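Local atomic coordinates of lantibiotic dehydratase (Microbispora corallina, PDB entry 5EHK), a protein that probably dehydrates serine and threonine residues of the precursor peptide of the lantibiotic NAI-107, using glutamate delivered by glutamyl-tRNA to activate them. Residues 474-479 / 684-689; 13-18 / 534-539; 695-700 / 708-713. All coordinates share one frame; numbering follows the deposited sequence.

Interaction 1 of 3, residues 474-479 / 684-689; sequences EREIVI and RTLLAA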
loop_
_atom_site.group_PDB
_atom_site.type_symbol
_atom_site.label_atom_id
_atom_site.label_comp_id
_atom_site.label_asym_id
_atom_site.label_seq_id
_atom_site.Cartn_x
_atom_site.Cartn_y
_atom_site.Cartn_z
ATOM N N GLU A 474 -31.673 -23.026 1.350
ATOM C CA GLU A 474 -31.228 -23.628 0.091
ATOM C C GLU A 474 -29.695 -23.713 -0.058
ATOM O O GLU A 474 -28.977 -22.777 0.281
ATOM C CB GLU A 474 -31.765 -22.806 -1.070
ATOM C CG GLU A 474 -33.280 -22.762 -1.185
ATOM C CD GLU A 474 -33.752 -21.640 -2.112
ATOM O OE1 GLU A 474 -32.998 -20.653 -2.282
ATOM O OE2 GLU A 474 -34.858 -21.751 -2.690
ATOM N N ARG A 475 -29.200 -24.822 -0.598
ATOM C CA ARG A 475 -27.766 -25.017 -0.768
ATOM C C ARG A 475 -27.274 -24.488 -2.103
ATOM O O ARG A 475 -26.071 -24.493 -2.361
ATOM C CB ARG A 475 -27.440 -26.498 -0.746
ATOM C CG ARG A 475 -27.715 -27.158 0.546
ATOM C CD ARG A 475 -27.809 -28.646 0.335
ATOM N NE ARG A 475 -27.650 -29.376 1.588
ATOM C CZ ARG A 475 -27.684 -30.697 1.683
ATOM N NH1 ARG A 475 -27.871 -31.438 0.605
ATOM N NH2 ARG A 475 -27.522 -31.270 2.859
ATOM N N GLU A 476 -28.192 -24.049 -2.961
ATOM C CA GLU A 476 -27.805 -23.523 -4.256
ATOM C C GLU A 476 -28.700 -22.338 -4.517
ATOM O O GLU A 476 -29.857 -22.330 -4.118
ATOM C CB GLU A 476 -27.962 -24.582 -5.351
ATOM C CG GLU A 476 -27.008 -25.791 -5.202
ATOM C CD GLU A 476 -26.971 -26.725 -6.430
ATOM O OE1 GLU A 476 -27.622 -26.409 -7.465
ATOM O OE2 GLU A 476 -26.299 -27.791 -6.343
ATOM N N ILE A 477 -28.156 -21.323 -5.165
ATOM C CA ILE A 477 -28.913 -20.153 -5.535
ATOM C C ILE A 477 -28.818 -20.115 -7.055
ATOM O O ILE A 477 -27.854 -20.636 -7.611
ATOM C CB ILE A 477 -28.345 -18.874 -4.830
ATOM C CG1 ILE A 477 -29.328 -17.706 -4.916
ATOM C CG2 ILE A 477 -26.980 -18.449 -5.393
ATOM C CD1 ILE A 477 -30.412 -17.699 -3.830
ATOM N N VAL A 478 -29.831 -19.578 -7.736
ATOM C CA VAL A 478 -29.854 -19.600 -9.198
ATOM C C VAL A 478 -29.768 -18.200 -9.770
ATOM O O VAL A 478 -30.587 -17.347 -9.449
ATOM C CB VAL A 478 -31.138 -20.257 -9.750
ATOM C CG1 VAL A 478 -31.237 -20.046 -11.273
ATOM C CG2 VAL A 478 -31.188 -21.747 -9.391
ATOM N N ILE A 479 -28.787 -17.966 -10.633
ATOM C CA ILE A 479 -28.583 -16.642 -11.207
ATOM C C ILE A 479 -28.976 -16.612 -12.675
ATOM O O ILE A 479 -28.780 -17.575 -13.419
ATOM C CB ILE A 479 -27.121 -16.148 -11.016
ATOM C CG1 ILE A 479 -26.133 -16.990 -11.828
ATOM C CG2 ILE A 479 -26.733 -16.192 -9.543
ATOM C CD1 ILE A 479 -24.685 -16.489 -11.766
ATOM N N ARG A 684 -27.643 -24.740 -16.545
ATOM C CA ARG A 684 -27.341 -26.107 -16.114
ATOM C C ARG A 684 -25.957 -26.176 -15.466
ATOM O O ARG A 684 -25.502 -27.261 -15.061
ATOM C CB ARG A 684 -27.437 -27.065 -17.303
ATOM C CG ARG A 684 -28.855 -27.074 -17.873
ATOM C CD ARG A 684 -29.149 -28.097 -18.961
ATOM N NE ARG A 684 -30.404 -27.714 -19.601
ATOM C CZ ARG A 684 -30.543 -27.459 -20.898
ATOM N NH1 ARG A 684 -29.496 -27.565 -21.703
ATOM N NH2 ARG A 684 -31.729 -27.101 -21.386
ATOM N N THR A 685 -25.276 -25.021 -15.422
ATOM C CA THR A 685 -23.904 -24.933 -14.909
ATOM C C THR A 685 -23.731 -24.394 -13.480
ATOM O O THR A 685 -24.202 -23.314 -13.132
ATOM C CB THR A 685 -23.026 -24.040 -15.816
ATOM O OG1 THR A 685 -23.076 -24.497 -17.170
ATOM C CG2 THR A 685 -21.597 -24.075 -15.353
ATOM N N LEU A 686 -23.009 -25.165 -12.674
ATOM C CA LEU A 686 -22.523 -24.726 -11.367
ATOM C C LEU A 686 -21.163 -24.007 -11.494
ATOM O O LEU A 686 -20.106 -24.644 -11.569
ATOM C CB LEU A 686 -22.386 -25.929 -10.430
ATOM C CG LEU A 686 -23.272 -25.937 -9.184
ATOM C CD1 LEU A 686 -24.732 -25.983 -9.588
ATOM C CD2 LEU A 686 -22.899 -27.127 -8.286
ATOM N N LEU A 687 -21.204 -22.678 -11.551
ATOM C CA LEU A 687 -19.994 -21.860 -11.618
ATOM C C LEU A 687 -19.113 -22.061 -10.372
ATOM O O LEU A 687 -17.894 -21.982 -10.446
ATOM C CB LEU A 687 -20.365 -20.376 -11.740
ATOM C CG LEU A 687 -21.205 -20.010 -12.956
ATOM C CD1 LEU A 687 -21.593 -18.535 -12.951
ATOM C CD2 LEU A 687 -20.439 -20.361 -14.226
ATOM N N ALA A 688 -19.748 -22.343 -9.238
ATOM C CA ALA A 688 -19.047 -22.623 -7.999
ATOM C C ALA A 688 -19.872 -23.638 -7.239
ATOM O O ALA A 688 -21.093 -23.536 -7.207
ATOM C CB ALA A 688 -18.877 -21.355 -7.175
ATOM N N ALA A 689 -19.200 -24.625 -6.655
ATOM C CA ALA A 689 -19.841 -25.664 -5.855
ATOM C C ALA A 689 -20.276 -25.123 -4.480
ATOM O O ALA A 689 -19.815 -24.067 -4.045
ATOM C CB ALA A 689 -18.893 -26.851 -5.693
#
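The carboxylate of E476 lies against the isopropyl end of L686, and I479 meets L687 methyl to methyl; these two pairs make up the whole contact, and no hydrogen bond passes between the segments. In the first pair the side chains cross at about a right angle, with E476 OE1 3.6 Å from L686 CD1. The second oxygen is also near, E476 OE2 standing 4.0 Å from L686 CD2, so the flat acid group covers the fork of the leucine with both oxygens. E476 CG lies anti to the carbonyl carbon (chi1 -66°) and the chain runs extended from there, bringing the carboxylate to L686. R681 of strand 676-682 is a long, weak ionic partner of the same carboxylate, and L686 touches its side chain as well. In the second pair, I479 CD1 lies 3.9 Å from L687 CD1. Here CG1 of the isoleucine sits between the backbone N and the carbonyl carbon (chi1 67°), and an anti chi2 of 176° carries CD1 outward to the leucine.

The backbones stay well separated, with the CA atoms of E476 and A689 8.4 Å apart and those of I479 and L687 10.1 Å apart, because another strand runs between them. Strand 676-682 pairs in parallel with 476-479 and forms an antiparallel hairpin with 685-693, so the contact joins next-but-one neighbours across a shared middle strand. The chain turns a corner at L687. Strand 521-524 flanks 685-693, V523 meeting L686 and L524 meeting L687, while helix 380-395 brings L393 to L687 and E385 to the hydroxyl of T685.

Interaction 2 of 3, residues 13-18 / 534-539; sequences MVRTPV and GATLGR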
loop_
_atom_site.group_PDB
_atom_site.type_symbol
_atom_site.label_atom_id
_atom_site.label_comp_id
_atom_site.label_asym_id
_atom_site.label_seq_id
_atom_site.Cartn_x
_atom_site.Cartn_y
_atom_site.Cartn_z
ATOM N N MET A 13 -10.271 -33.737 -23.457
ATOM C CA MET A 13 -9.565 -34.755 -22.685
ATOM C C MET A 13 -10.382 -35.118 -21.456
ATOM O O MET A 13 -11.193 -34.327 -20.995
ATOM C CB MET A 13 -8.158 -34.295 -22.290
ATOM C CG MET A 13 -7.262 -35.418 -21.773
ATOM S SD MET A 13 -5.677 -34.911 -21.054
ATOM C CE MET A 13 -6.199 -34.192 -19.492
ATOM N N VAL A 14 -10.176 -36.322 -20.940
ATOM C CA VAL A 14 -10.912 -36.800 -19.783
ATOM C C VAL A 14 -9.883 -37.260 -18.791
ATOM O O VAL A 14 -8.914 -37.916 -19.180
ATOM C CB VAL A 14 -11.803 -38.001 -20.135
ATOM C CG1 VAL A 14 -12.550 -38.477 -18.906
ATOM C CG2 VAL A 14 -12.773 -37.625 -21.242
ATOM N N ARG A 15 -10.048 -36.854 -17.533
ATOM C CA ARG A 15 -9.218 -37.358 -16.443
ATOM C C ARG A 15 -10.105 -38.249 -15.614
ATOM O O ARG A 15 -11.262 -37.907 -15.374
ATOM C CB ARG A 15 -8.711 -36.234 -15.540
ATOM C CG ARG A 15 -8.244 -34.959 -16.212
ATOM C CD ARG A 15 -7.753 -33.979 -15.150
ATOM N NE ARG A 15 -7.167 -32.775 -15.728
ATOM C CZ ARG A 15 -7.709 -31.566 -15.610
ATOM N NH1 ARG A 15 -8.841 -31.393 -14.929
ATOM N NH2 ARG A 15 -7.125 -30.528 -16.176
ATOM N N THR A 16 -9.590 -39.388 -15.175
ATOM C CA THR A 16 -10.410 -40.311 -14.396
ATOM C C THR A 16 -9.597 -41.319 -13.579
ATOM O O THR A 16 -8.510 -41.712 -13.994
ATOM C CB THR A 16 -11.405 -41.012 -15.332
ATOM O OG1 THR A 16 -12.717 -40.490 -15.079
ATOM C CG2 THR A 16 -11.388 -42.542 -15.165
ATOM N N PRO A 17 -10.115 -41.735 -12.408
ATOM C CA PRO A 17 -9.394 -42.772 -11.653
ATOM C C PRO A 17 -9.647 -44.192 -12.192
ATOM O O PRO A 17 -10.640 -44.407 -12.883
ATOM C CB PRO A 17 -9.970 -42.621 -10.237
ATOM C CG PRO A 17 -11.350 -42.094 -10.455
ATOM C CD PRO A 17 -11.305 -41.244 -11.692
ATOM N N VAL A 18 -8.776 -45.148 -11.871
ATOM C CA VAL A 18 -8.980 -46.517 -12.347
ATOM C C VAL A 18 -10.271 -47.091 -11.769
ATOM O O VAL A 18 -11.047 -47.716 -12.489
ATOM C CB VAL A 18 -7.831 -47.466 -11.971
ATOM C CG1 VAL A 18 -6.490 -46.779 -12.094
ATOM C CG2 VAL A 18 -8.034 -47.970 -10.580
ATOM N N GLY A 534 -5.257 -26.345 -25.456
ATOM C CA GLY A 534 -4.231 -27.354 -25.693
ATOM C C GLY A 534 -3.198 -27.528 -24.569
ATOM O O GLY A 534 -2.457 -28.529 -24.530
ATOM N N ALA A 535 -3.140 -26.560 -23.651
ATOM C CA ALA A 535 -2.125 -26.581 -22.610
ATOM C C ALA A 535 -2.266 -27.800 -21.710
ATOM O O ALA A 535 -1.273 -28.464 -21.406
ATOM C CB ALA A 535 -2.187 -25.308 -21.784
ATOM N N THR A 536 -3.499 -28.091 -21.290
ATOM C CA THR A 536 -3.725 -29.206 -20.386
ATOM C C THR A 536 -3.482 -30.549 -21.086
ATOM O O THR A 536 -2.998 -31.498 -20.479
ATOM C CB THR A 536 -5.156 -29.191 -19.794
ATOM O OG1 THR A 536 -5.365 -27.971 -19.078
ATOM C CG2 THR A 536 -5.357 -30.368 -18.827
ATOM N N LEU A 537 -3.792 -30.613 -22.374
ATOM C CA LEU A 537 -3.670 -31.861 -23.118
ATOM C C LEU A 537 -2.201 -32.167 -23.417
ATOM O O LEU A 537 -1.822 -33.315 -23.675
ATOM C CB LEU A 537 -4.476 -31.787 -24.419
ATOM C CG LEU A 537 -6.010 -31.747 -24.368
ATOM C CD1 LEU A 537 -6.588 -30.499 -23.719
ATOM C CD2 LEU A 537 -6.546 -31.866 -25.765
ATOM N N GLY A 538 -1.389 -31.116 -23.362
ATOM C CA GLY A 538 -0.022 -31.140 -23.825
ATOM C C GLY A 538 0.864 -32.297 -23.426
ATOM O O GLY A 538 1.426 -32.966 -24.303
ATOM N N ARG A 539 1.003 -32.540 -22.124
ATOM C CA ARG A 539 1.949 -33.545 -21.642
ATOM C C ARG A 539 1.418 -34.993 -21.772
ATOM O O ARG A 539 2.074 -35.959 -21.375
ATOM C CB ARG A 539 2.322 -33.251 -20.191
ATOM C CG ARG A 539 1.183 -33.503 -19.230
ATOM C CD ARG A 539 1.720 -33.835 -17.870
ATOM N NE ARG A 539 0.683 -33.970 -16.861
ATOM C CZ ARG A 539 0.644 -34.984 -15.995
ATOM N NH1 ARG A 539 1.563 -35.943 -16.051
ATOM N NH2 ARG A 539 -0.329 -35.059 -15.090
#
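T536 and L537 meet M13 and R15 where a short turn with helical backbone angles, in the loop between strand 521-524 and helix 545-556, packs against strand 6-17. M13 and R15, two apart on the strand with V14 between, point to the same side, toward the turn. The contact is thus a loop leaning on a strand that is itself hydrogen-bonded to 147-155 and 785-792.

The turn is entered through G534, whose positive phi of 112° suits a glycine and whose N donates to E502 OE2. The other oxygen of that carboxylate bonds T536 OG1, so one acid holds the start of the turn at two points. With its hydroxyl committed to E502, T536 offers its methyl to the strand: CG2 lies at the edge of the R15 guanidinium, near its plane and closest to NH2, and 4.0 Å from M13 CE. The guanidinium is positioned by E785, which forms a salt bridge with R15 NH1.

L537 comes next, and its CG lies 3.9 Å from M13 CB. The methionine runs extended from CA to SD, then bends at chi3 (73°), which turns CE toward T536 and leaves SD 4.2 Å from L537 CA. One side chain therefore spans both residues of the turn. Further along, G538 N makes a weak bond of 3.3 Å back to A535 O.

Interaction 3 of 3, residues 695-700 / 708-713; sequences DQLRGP and ADWDAA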
loop_
_atom_site.group_PDB
_atom_site.type_symbol
_atom_site.label_atom_id
_atom_site.label_comp_id
_atom_site.label_asym_id
_atom_site.label_seq_id
_atom_site.Cartn_x
_atom_site.Cartn_y
_atom_site.Cartn_z
ATOM N N ASP A 695 -13.923 -24.423 10.482
ATOM C CA ASP A 695 -13.244 -23.781 11.624
ATOM C C ASP A 695 -13.646 -24.405 12.984
ATOM O O ASP A 695 -12.799 -24.802 13.794
ATOM C CB ASP A 695 -13.565 -22.287 11.672
ATOM C CG ASP A 695 -13.396 -21.596 10.327
ATOM O OD1 ASP A 695 -14.287 -21.741 9.463
ATOM O OD2 ASP A 695 -12.386 -20.892 10.134
ATOM N N GLN A 696 -14.951 -24.511 13.207
ATOM C CA GLN A 696 -15.499 -25.059 14.446
ATOM C C GLN A 696 -14.937 -26.435 14.778
ATOM O O GLN A 696 -14.964 -26.865 15.928
ATOM C CB GLN A 696 -17.013 -25.208 14.323
ATOM C CG GLN A 696 -17.794 -23.917 14.246
ATOM C CD GLN A 696 -19.260 -24.185 13.988
ATOM O OE1 GLN A 696 -19.623 -25.248 13.459
ATOM N NE2 GLN A 696 -20.113 -23.231 14.352
ATOM N N LEU A 697 -14.480 -27.149 13.758
ATOM C CA LEU A 697 -14.018 -28.509 13.953
ATOM C C LEU A 697 -12.531 -28.583 14.307
ATOM O O LEU A 697 -12.007 -29.670 14.569
ATOM C CB LEU A 697 -14.310 -29.342 12.702
ATOM C CG LEU A 697 -15.763 -29.689 12.388
ATOM C CD1 LEU A 697 -15.867 -30.187 10.969
ATOM C CD2 LEU A 697 -16.252 -30.743 13.339
ATOM N N ARG A 698 -11.849 -27.438 14.315
ATOM C CA ARG A 698 -10.398 -27.447 14.498
ATOM C C ARG A 698 -10.031 -27.815 15.924
ATOM O O ARG A 698 -9.164 -28.660 16.155
ATOM C CB ARG A 698 -9.792 -26.093 14.142
ATOM C CG ARG A 698 -9.725 -25.832 12.658
ATOM C CD ARG A 698 -9.415 -24.378 12.391
ATOM N NE ARG A 698 -9.634 -24.018 10.994
ATOM C CZ ARG A 698 -9.712 -22.766 10.552
ATOM N NH1 ARG A 698 -9.599 -21.753 11.401
ATOM N NH2 ARG A 698 -9.912 -22.523 9.263
ATOM N N GLY A 699 -10.710 -27.175 16.871
ATOM C CA GLY A 699 -10.547 -27.474 18.278
ATOM C C GLY A 699 -10.948 -28.883 18.686
ATOM O O GLY A 699 -10.222 -29.520 19.447
ATOM N N PRO A 700 -12.120 -29.366 18.225
ATOM C CA PRO A 700 -12.502 -30.758 18.511
ATOM C C PRO A 700 -11.599 -31.788 17.834
ATOM O O PRO A 700 -11.500 -32.921 18.306
ATOM C CB PRO A 700 -13.932 -30.850 17.977
ATOM C CG PRO A 700 -14.450 -29.470 18.049
ATOM C CD PRO A 700 -13.270 -28.579 17.753
ATOM N N ALA A 708 -15.582 -40.919 19.889
ATOM C CA ALA A 708 -16.952 -40.401 19.923
ATOM C C ALA A 708 -16.988 -38.936 20.366
ATOM O O ALA A 708 -17.969 -38.223 20.144
ATOM C CB ALA A 708 -17.835 -41.264 20.828
ATOM N N ASP A 709 -15.904 -38.497 20.992
ATOM C CA ASP A 709 -15.776 -37.125 21.441
ATOM C C ASP A 709 -15.602 -36.240 20.206
ATOM O O ASP A 709 -15.986 -35.067 20.202
ATOM C CB ASP A 709 -14.574 -37.018 22.374
ATOM C CG ASP A 709 -14.772 -35.997 23.471
ATOM O OD1 ASP A 709 -15.925 -35.556 23.665
ATOM O OD2 ASP A 709 -13.779 -35.662 24.159
ATOM N N TRP A 710 -14.988 -36.814 19.171
ATOM C CA TRP A 710 -14.882 -36.181 17.855
ATOM C C TRP A 710 -16.175 -36.352 17.062
ATOM O O TRP A 710 -16.752 -35.370 16.587
ATOM C CB TRP A 710 -13.663 -36.729 17.085
ATOM C CG TRP A 710 -13.626 -36.485 15.568
ATOM C CD1 TRP A 710 -13.668 -37.438 14.583
ATOM C CD2 TRP A 710 -13.531 -35.221 14.889
ATOM N NE1 TRP A 710 -13.595 -36.848 13.343
ATOM C CE2 TRP A 710 -13.519 -35.490 13.503
ATOM C CE3 TRP A 710 -13.457 -33.893 15.316
ATOM C CZ2 TRP A 710 -13.443 -34.482 12.549
ATOM C CZ3 TRP A 710 -13.381 -32.894 14.365
ATOM C CH2 TRP A 710 -13.375 -33.193 12.998
ATOM N N ASP A 711 -16.631 -37.600 16.952
ATOM C CA ASP A 711 -17.841 -37.941 16.207
ATOM C C ASP A 711 -19.041 -37.070 16.595
ATOM O O ASP A 711 -19.873 -36.741 15.750
ATOM C CB ASP A 711 -18.181 -39.426 16.389
ATOM C CG ASP A 711 -17.338 -40.341 15.502
ATOM O OD1 ASP A 711 -16.254 -39.915 15.066
ATOM O OD2 ASP A 711 -17.749 -41.494 15.245
ATOM N N ALA A 712 -19.129 -36.696 17.870
ATOM C CA ALA A 712 -20.219 -35.836 18.334
ATOM C C ALA A 712 -20.127 -34.433 17.732
ATOM O O ALA A 712 -21.115 -33.909 17.210
ATOM C CB ALA A 712 -20.244 -35.766 19.861
ATOM N N ALA A 713 -18.940 -33.834 17.821
ATOM C CA ALA A 713 -18.696 -32.518 17.247
ATOM C C ALA A 713 -18.982 -32.531 15.747
ATOM O O ALA A 713 -19.470 -31.545 15.191
ATOM C CB ALA A 713 -17.279 -32.057 17.531
#
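W710 and L697 cross at about a right angle, the leucine set at the CZ3-CH2 rim of the indole. L697 CD2 is 3.7 Å from W710 CZ3 and nearly as close to CH2, and L697 CB is also about 4.0 Å from W710 CH2. The carbonyl of the same residue comes in differently: L697 O stands at the edge of the ring, near its plane, 3.5 Å from W710 CZ3. The tryptophan reaches this place with CG anti to the backbone N (chi1 163°), which swings the indole out from helix 707-721 toward the preceding loop.

P700 lies alongside both the CE3 corner of the indole and A713, one turn on. Its CB lies 3.6 Å from A713 CB, and its carbonyl approaches the indole obliquely, P700 O being 3.7 Å from W710 CE3. Within the loop, a 3-10 turn at 695-697 is closed by R698 N bonding D695 O, and R698 NH2 and D695 OD2 form a salt bridge. D695 and Q696 also pack on A460 and R464 of the second subunit.

No hydrogen bond crosses the contact, and the indole N-H is used on the backbone O of R746 in helix 743-755, whose L749 and R750 pack on W710. The loop is thus held on its helix by apolar surfaces.

Interactions 1 and 2 interleave along the chain: 13-18 comes first, then 474-479, 534-539 and 684-689. Their centres are about 26 Å apart, and both reach the same extended system of strands, to which 6-17, 476-479 and 685-693 belong. Interaction 3 follows in series, where strand 685-693 gives way to helix 707-721; its centre lies about 29 Å from that of interaction 1 and about 38 Å from that of interaction 2. None touches another. Interactions 1 and 2 thus tie together parts of the chain hundreds of residues apart, whereas interaction 3 is a local closure at the periphery, beside the second subunit.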